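Local structure of putative cytoplasmic protein (Salmonella typhimurium, 2GK3) at residues 94-97 with 98-102; 241-244 with 245-249. The protein is of unknown function but belongs to a family of putative glutamine amidotransferases and assembles as a hexamer. One frame throughout, in Å; residues are numbered along the deposited sequence.

Interaction 1. Residues 94-97 with 98-102; sequences QNET and FYQLK
Phe98, Tyr99 and Lys102 each turn a backbone N-H back toward residues 94-97, closing the one-turn helix 95-98 that Gln94 precedes as N-cap residue; the last of these is a 6→1 bond, as in a Schellman motif but without its 5→2 bond. The tight part lies at the helix start. Phe98 N reaches Gln94 O at 3.0 Å, and Tyr99 N reaches Asn95 O at 2.9 Å; Gln100 N is shared weakly between Asn95 O and Glu96 O, as the helix frays. The carbonyl oxygen of Asn95 lies at the edge of the Tyr99 ring, near its plane. Asn95 OD1 also meets that ring's edge in plane, 3.8 Å from Tyr99 CE2, the amide standing nearly upright to the ring at 78°. Phe98 swings its ring away from the turn, CG anti to the backbone N (chi1 -169°), and sets CD2 over a face of Tyr99. Aromatic residues suit this side because other chains cover it: Tyr99 OH bonds Ser35 OG of the second subunit, and the Phe98 ring meets His230 of the third and Tyr30 of the fourth.

The Glu96 side is looser and nearer solvent. Glu96 CG lies 3.6 Å from Gln100 OE1, while carboxylate and amide planes differ by 24°. These long, flexible polar chains tolerate an exposed setting. Glu96 OE1 stays 4.5 Å from Lys102 NZ, too far for a salt bridge; its other oxygen, OE2, pairs with Lys104. Leu101 takes left-handed backbone angles, after which Lys102 N can bond Glu96 O at 3.1 Å. Water completes the closure: one molecule accepts from Thr97 OG1 at 2.7 Å and donates to Lys102 O, and another donates to both Thr97 O and Lys102 O.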
loop_
_atom_site.group_PDB
_atom_site.type_symbol
_atom_site.label_atom_id
_atom_site.label_comp_id
_atom_site.label_asym_id
_atom_site.label_seq_id
_atom_site.Cartn_x
_atom_site.Cartn_y
_atom_site.Cartn_z
ATOM N N GLN E 94 15.691 13.324 6.987
ATOM C CA GLN E 94 14.917 14.428 6.435
ATOM C C GLN E 94 14.962 14.389 4.893
ATOM O O GLN E 94 15.863 13.796 4.285
ATOM C CB GLN E 94 15.434 15.763 6.964
ATOM C CG GLN E 94 15.309 15.936 8.475
ATOM C CD GLN E 94 16.170 17.092 9.029
ATOM O OE1 GLN E 94 16.272 18.159 8.415
ATOM N NE2 GLN E 94 16.777 16.882 10.190
ATOM N N ASN E 95 13.952 14.985 4.279
ATOM C CA ASN E 95 13.748 14.973 2.835
ATOM C C ASN E 95 14.959 15.391 1.978
ATOM O O ASN E 95 15.234 14.766 0.953
ATOM C CB ASN E 95 12.506 15.816 2.511
ATOM C CG ASN E 95 11.232 15.117 2.883
ATOM O OD1 ASN E 95 11.258 14.012 3.439
ATOM N ND2 ASN E 95 10.102 15.731 2.562
ATOM N N GLU E 96 15.686 16.418 2.416
ATOM C CA GLU E 96 16.896 16.871 1.717
ATOM C C GLU E 96 18.021 15.825 1.763
ATOM O O GLU E 96 18.822 15.712 0.837
ATOM C CB GLU E 96 17.388 18.213 2.276
ATOM C CG GLU E 96 16.618 19.427 1.782
ATOM C CD GLU E 96 16.993 20.705 2.546
ATOM O OE1 GLU E 96 18.159 21.163 2.438
ATOM O OE2 GLU E 96 16.118 21.251 3.267
ATOM N N THR E 97 18.063 15.053 2.841
ATOM C CA THR E 97 19.021 13.975 2.972
ATOM C C THR E 97 18.638 12.796 2.090
ATOM O O THR E 97 19.447 12.306 1.306
ATOM C CB THR E 97 19.100 13.508 4.453
ATOM O OG1 THR E 97 19.625 14.569 5.253
ATOM C CG2 THR E 97 19.948 12.252 4.610
ATOM N N PHE E 98 17.405 12.328 2.230
ATOM C CA PHE E 98 17.053 11.032 1.654
ATOM C C PHE E 98 16.687 11.122 0.178
ATOM O O PHE E 98 16.902 10.167 -0.571
ATOM C CB PHE E 98 15.950 10.331 2.477
ATOM C CG PHE E 98 15.727 8.878 2.098
ATOM C CD1 PHE E 98 16.613 7.882 2.517
ATOM C CD2 PHE E 98 14.609 8.507 1.348
ATOM C CE1 PHE E 98 16.399 6.538 2.180
ATOM C CE2 PHE E 98 14.377 7.167 1.003
ATOM C CZ PHE E 98 15.286 6.176 1.412
ATOM N N TYR E 99 16.146 12.265 -0.240
ATOM C CA TYR E 99 15.744 12.457 -1.630
ATOM C C TYR E 99 16.651 13.367 -2.469
ATOM O O TYR E 99 16.851 13.085 -3.651
ATOM C CB TYR E 99 14.275 12.913 -1.709
ATOM C CG TYR E 99 13.359 11.942 -1.009
ATOM C CD1 TYR E 99 13.064 10.703 -1.589
ATOM C CD2 TYR E 99 12.838 12.230 0.254
ATOM C CE1 TYR E 99 12.235 9.778 -0.934
ATOM C CE2 TYR E 99 12.011 11.321 0.921
ATOM C CZ TYR E 99 11.703 10.098 0.315
ATOM O OH TYR E 99 10.908 9.169 0.942
ATOM N N GLN E 100 17.196 14.426 -1.857
ATOM C CA GLN E 100 17.798 15.551 -2.607
ATOM C C GLN E 100 19.329 15.606 -2.663
ATOM O O GLN E 100 19.891 16.593 -3.135
ATOM C CB GLN E 100 17.283 16.891 -2.073
ATOM C CG GLN E 100 15.795 17.161 -2.304
ATOM C CD GLN E 100 15.341 18.430 -1.600
ATOM O OE1 GLN E 100 15.975 19.482 -1.723
ATOM N NE2 GLN E 100 14.251 18.338 -0.850
ATOM N N LEU E 101 19.992 14.567 -2.165
ATOM C CA LEU E 101 21.462 14.463 -2.193
ATOM C C LEU E 101 22.256 15.557 -1.440
ATOM O O LEU E 101 23.427 15.784 -1.748
ATOM C CB LEU E 101 21.992 14.338 -3.643
ATOM C CG LEU E 101 21.298 13.442 -4.677
ATOM C CD1 LEU E 101 21.640 13.890 -6.116
ATOM C CD2 LEU E 101 21.632 11.990 -4.481
ATOM N N LYS E 102 21.645 16.217 -0.462
ATOM C CA LYS E 102 22.352 17.251 0.306
ATOM C C LYS E 102 22.991 16.688 1.575
ATOM O O LYS E 102 22.512 15.707 2.145
ATOM C CB LYS E 102 21.414 18.399 0.694
ATOM C CG LYS E 102 20.463 18.834 -0.410
ATOM C CD LYS E 102 20.900 20.144 -1.049
ATOM C CE LYS E 102 20.066 20.499 -2.293
ATOM N NZ LYS E 102 18.597 20.560 -2.010
HETATM O O HOH W 1 22.195 14.459 4.607
HETATM O O HOH W 2 22.045 12.954 0.601
#

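Interaction 2. Residues 241-244 with 245-249; sequences FYTD and LWVNT
Trp246 presents the edge of its indole to the face of Tyr242, one helical turn earlier, in a T-shaped pair. The centroids of the phenol and the five-membered ring are 4.6 Å apart, with planes at 72°. NE1 does most of the touching: it sits above the phenol face, displaced toward the rim, 3.4 Å from Tyr242 CE1. The torsions bring the rings together. Tyr242 carries CG anti to its own N (chi1 -175°), whereas Trp246 has CG beside the backbone N (chi1 -62°), folding the indole back toward the preceding turn. Flat, broad side chains suit these buried places because one ring can offer a face while the other offers an edge.

On another flank of the helix, Thr243 and Val247 run alongside each other in the same direction; their short branched chains let the CG2 methyls of the two residues meet one turn apart, at 4.0 Å. Backbone bonds set the spacing. Leu245 N reaches the carbonyl O of Phe241, the N-cap residue, at 2.9 Å, and Val247 N reaches Thr243 O at the same length, but the bond from Trp246 N to Tyr242 O is weak at 3.3 Å. Asp244 sits in the first turn, where its negative charge would probably be favoured by the helix dipole.

Farther out, the Tyr242 hydroxyl is held by the carbonyl of Cys227, and Asn248 ND2 bonds the carbonyl oxygen of Val176. Leu45 of helix 43-51 touches both Tyr242 and Trp246. The result is an i, i+4 aromatic pair opening a helix whose Trp246 packs on Leu122 and Ile124 of strand 120-124 and, edge-to-face, on Phe223 of the parallel neighbour 218-223, an arrangement consistent with the alpha/beta fold of class I glutamine amidotransferase-like domains.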
loop_
_atom_site.group_PDB
_atom_site.type_symbol
_atom_site.label_atom_id
_atom_site.label_comp_id
_atom_site.label_asym_id
_atom_site.label_seq_id
_atom_site.Cartn_x
_atom_site.Cartn_y
_atom_site.Cartn_z
ATOM N N PHE E 241 -4.672 14.779 38.121
ATOM C CA PHE E 241 -3.263 15.176 38.136
ATOM C C PHE E 241 -2.573 15.048 36.776
ATOM O O PHE E 241 -1.349 15.139 36.681
ATOM C CB PHE E 241 -2.513 14.411 39.233
ATOM C CG PHE E 241 -3.077 14.627 40.623
ATOM C CD1 PHE E 241 -2.873 15.833 41.295
ATOM C CD2 PHE E 241 -3.810 13.623 41.259
ATOM C CE1 PHE E 241 -3.393 16.037 42.581
ATOM C CE2 PHE E 241 -4.326 13.814 42.545
ATOM C CZ PHE E 241 -4.124 15.025 43.203
ATOM N N TYR E 242 -3.357 14.858 35.720
ATOM C CA TYR E 242 -2.791 14.744 34.381
ATOM C C TYR E 242 -1.963 15.981 34.044
ATOM O O TYR E 242 -0.798 15.868 33.629
ATOM C CB TYR E 242 -3.899 14.541 33.363
ATOM C CG TYR E 242 -3.472 14.280 31.935
ATOM C CD1 TYR E 242 -3.124 12.991 31.500
ATOM C CD2 TYR E 242 -3.487 15.301 30.999
ATOM C CE1 TYR E 242 -2.770 12.747 30.169
ATOM C CE2 TYR E 242 -3.130 15.071 29.666
ATOM C CZ TYR E 242 -2.776 13.803 29.250
ATOM O OH TYR E 242 -2.429 13.611 27.919
ATOM N N THR E 243 -2.560 17.155 34.257
ATOM C CA THR E 243 -1.940 18.419 33.865
ATOM C C THR E 243 -0.694 18.660 34.669
ATOM O O THR E 243 0.353 18.979 34.102
ATOM C CB THR E 243 -2.905 19.646 34.021
ATOM O OG1 THR E 243 -3.993 19.523 33.096
ATOM C CG2 THR E 243 -2.177 20.953 33.751
ATOM N N ASP E 244 -0.813 18.512 35.989
ATOM C CA ASP E 244 0.303 18.762 36.907
ATOM C C ASP E 244 1.467 17.829 36.646
ATOM O O ASP E 244 2.610 18.233 36.784
ATOM C CB ASP E 244 -0.135 18.630 38.375
ATOM C CG ASP E 244 -1.129 19.705 38.796
ATOM O OD1 ASP E 244 -1.280 20.730 38.076
ATOM O OD2 ASP E 244 -1.755 19.517 39.863
ATOM N N LEU E 245 1.162 16.583 36.283
ATOM C CA LEU E 245 2.191 15.596 35.955
ATOM C C LEU E 245 3.093 16.140 34.858
ATOM O O LEU E 245 4.285 16.306 35.065
ATOM C CB LEU E 245 1.568 14.258 35.521
ATOM C CG LEU E 245 2.474 13.166 34.924
ATOM C CD1 LEU E 245 3.639 12.746 35.854
ATOM C CD2 LEU E 245 1.651 11.947 34.539
ATOM N N TRP E 246 2.498 16.459 33.715
ATOM C CA TRP E 246 3.250 16.885 32.547
ATOM C C TRP E 246 3.885 18.242 32.760
ATOM O O TRP E 246 5.027 18.463 32.362
ATOM C CB TRP E 246 2.349 16.883 31.314
ATOM C CG TRP E 246 1.830 15.524 31.007
ATOM C CD1 TRP E 246 0.540 15.086 31.129
ATOM C CD2 TRP E 246 2.603 14.393 30.576
ATOM N NE1 TRP E 246 0.454 13.750 30.778
ATOM C CE2 TRP E 246 1.706 13.301 30.436
ATOM C CE3 TRP E 246 3.966 14.197 30.288
ATOM C CZ2 TRP E 246 2.128 12.026 30.007
ATOM C CZ3 TRP E 246 4.386 12.932 29.861
ATOM C CH2 TRP E 246 3.461 11.866 29.728
ATOM N N VAL E 247 3.141 19.139 33.410
ATOM C CA VAL E 247 3.615 20.492 33.700
ATOM C C VAL E 247 4.781 20.441 34.687
ATOM O O VAL E 247 5.831 21.039 34.429
ATOM C CB VAL E 247 2.437 21.446 34.161
ATOM C CG1 VAL E 247 2.944 22.658 34.924
ATOM C CG2 VAL E 247 1.661 21.928 32.948
ATOM N N ASN E 248 4.599 19.717 35.796
ATOM C CA ASN E 248 5.675 19.527 36.781
ATOM C C ASN E 248 6.915 18.888 36.181
ATOM O O ASN E 248 8.021 19.298 36.512
ATOM C CB ASN E 248 5.241 18.685 37.995
ATOM C CG ASN E 248 4.134 19.324 38.808
ATOM O OD1 ASN E 248 3.825 20.519 38.667
ATOM N ND2 ASN E 248 3.524 18.520 39.683
ATOM N N THR E 249 6.748 17.891 35.304
ATOM C CA THR E 249 7.945 17.232 34.761
ATOM C C THR E 249 8.666 18.140 33.768
ATOM O O THR E 249 9.911 18.193 33.733
ATOM C CB THR E 249 7.732 15.771 34.219
ATOM O OG1 THR E 249 7.841 15.741 32.803
ATOM C CG2 THR E 249 6.437 15.162 34.632
#

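How the interactions relate
Interactions 1 and 2 lie on opposite sides of the chain's centre, their own centres 38 Å apart and their nearest atoms about 24 Å apart, so neither touches the other. The centre of interaction 2 is about 14 Å, and that of interaction 1 about 25 Å, from the centre of the chain. Residues 241-249 begin the last helix and are partly buried within their own subunit; no other protein chain of the assembly touches them. Residues 94-102 meet three other subunits. Interaction 2 thus packs within the monomer, whereas interaction 1 lies where subunits meet. A glycerol lies about 4 Å from the Phe98 side chain; it probably came from the crystallisation liquor, though it may mark a pocket.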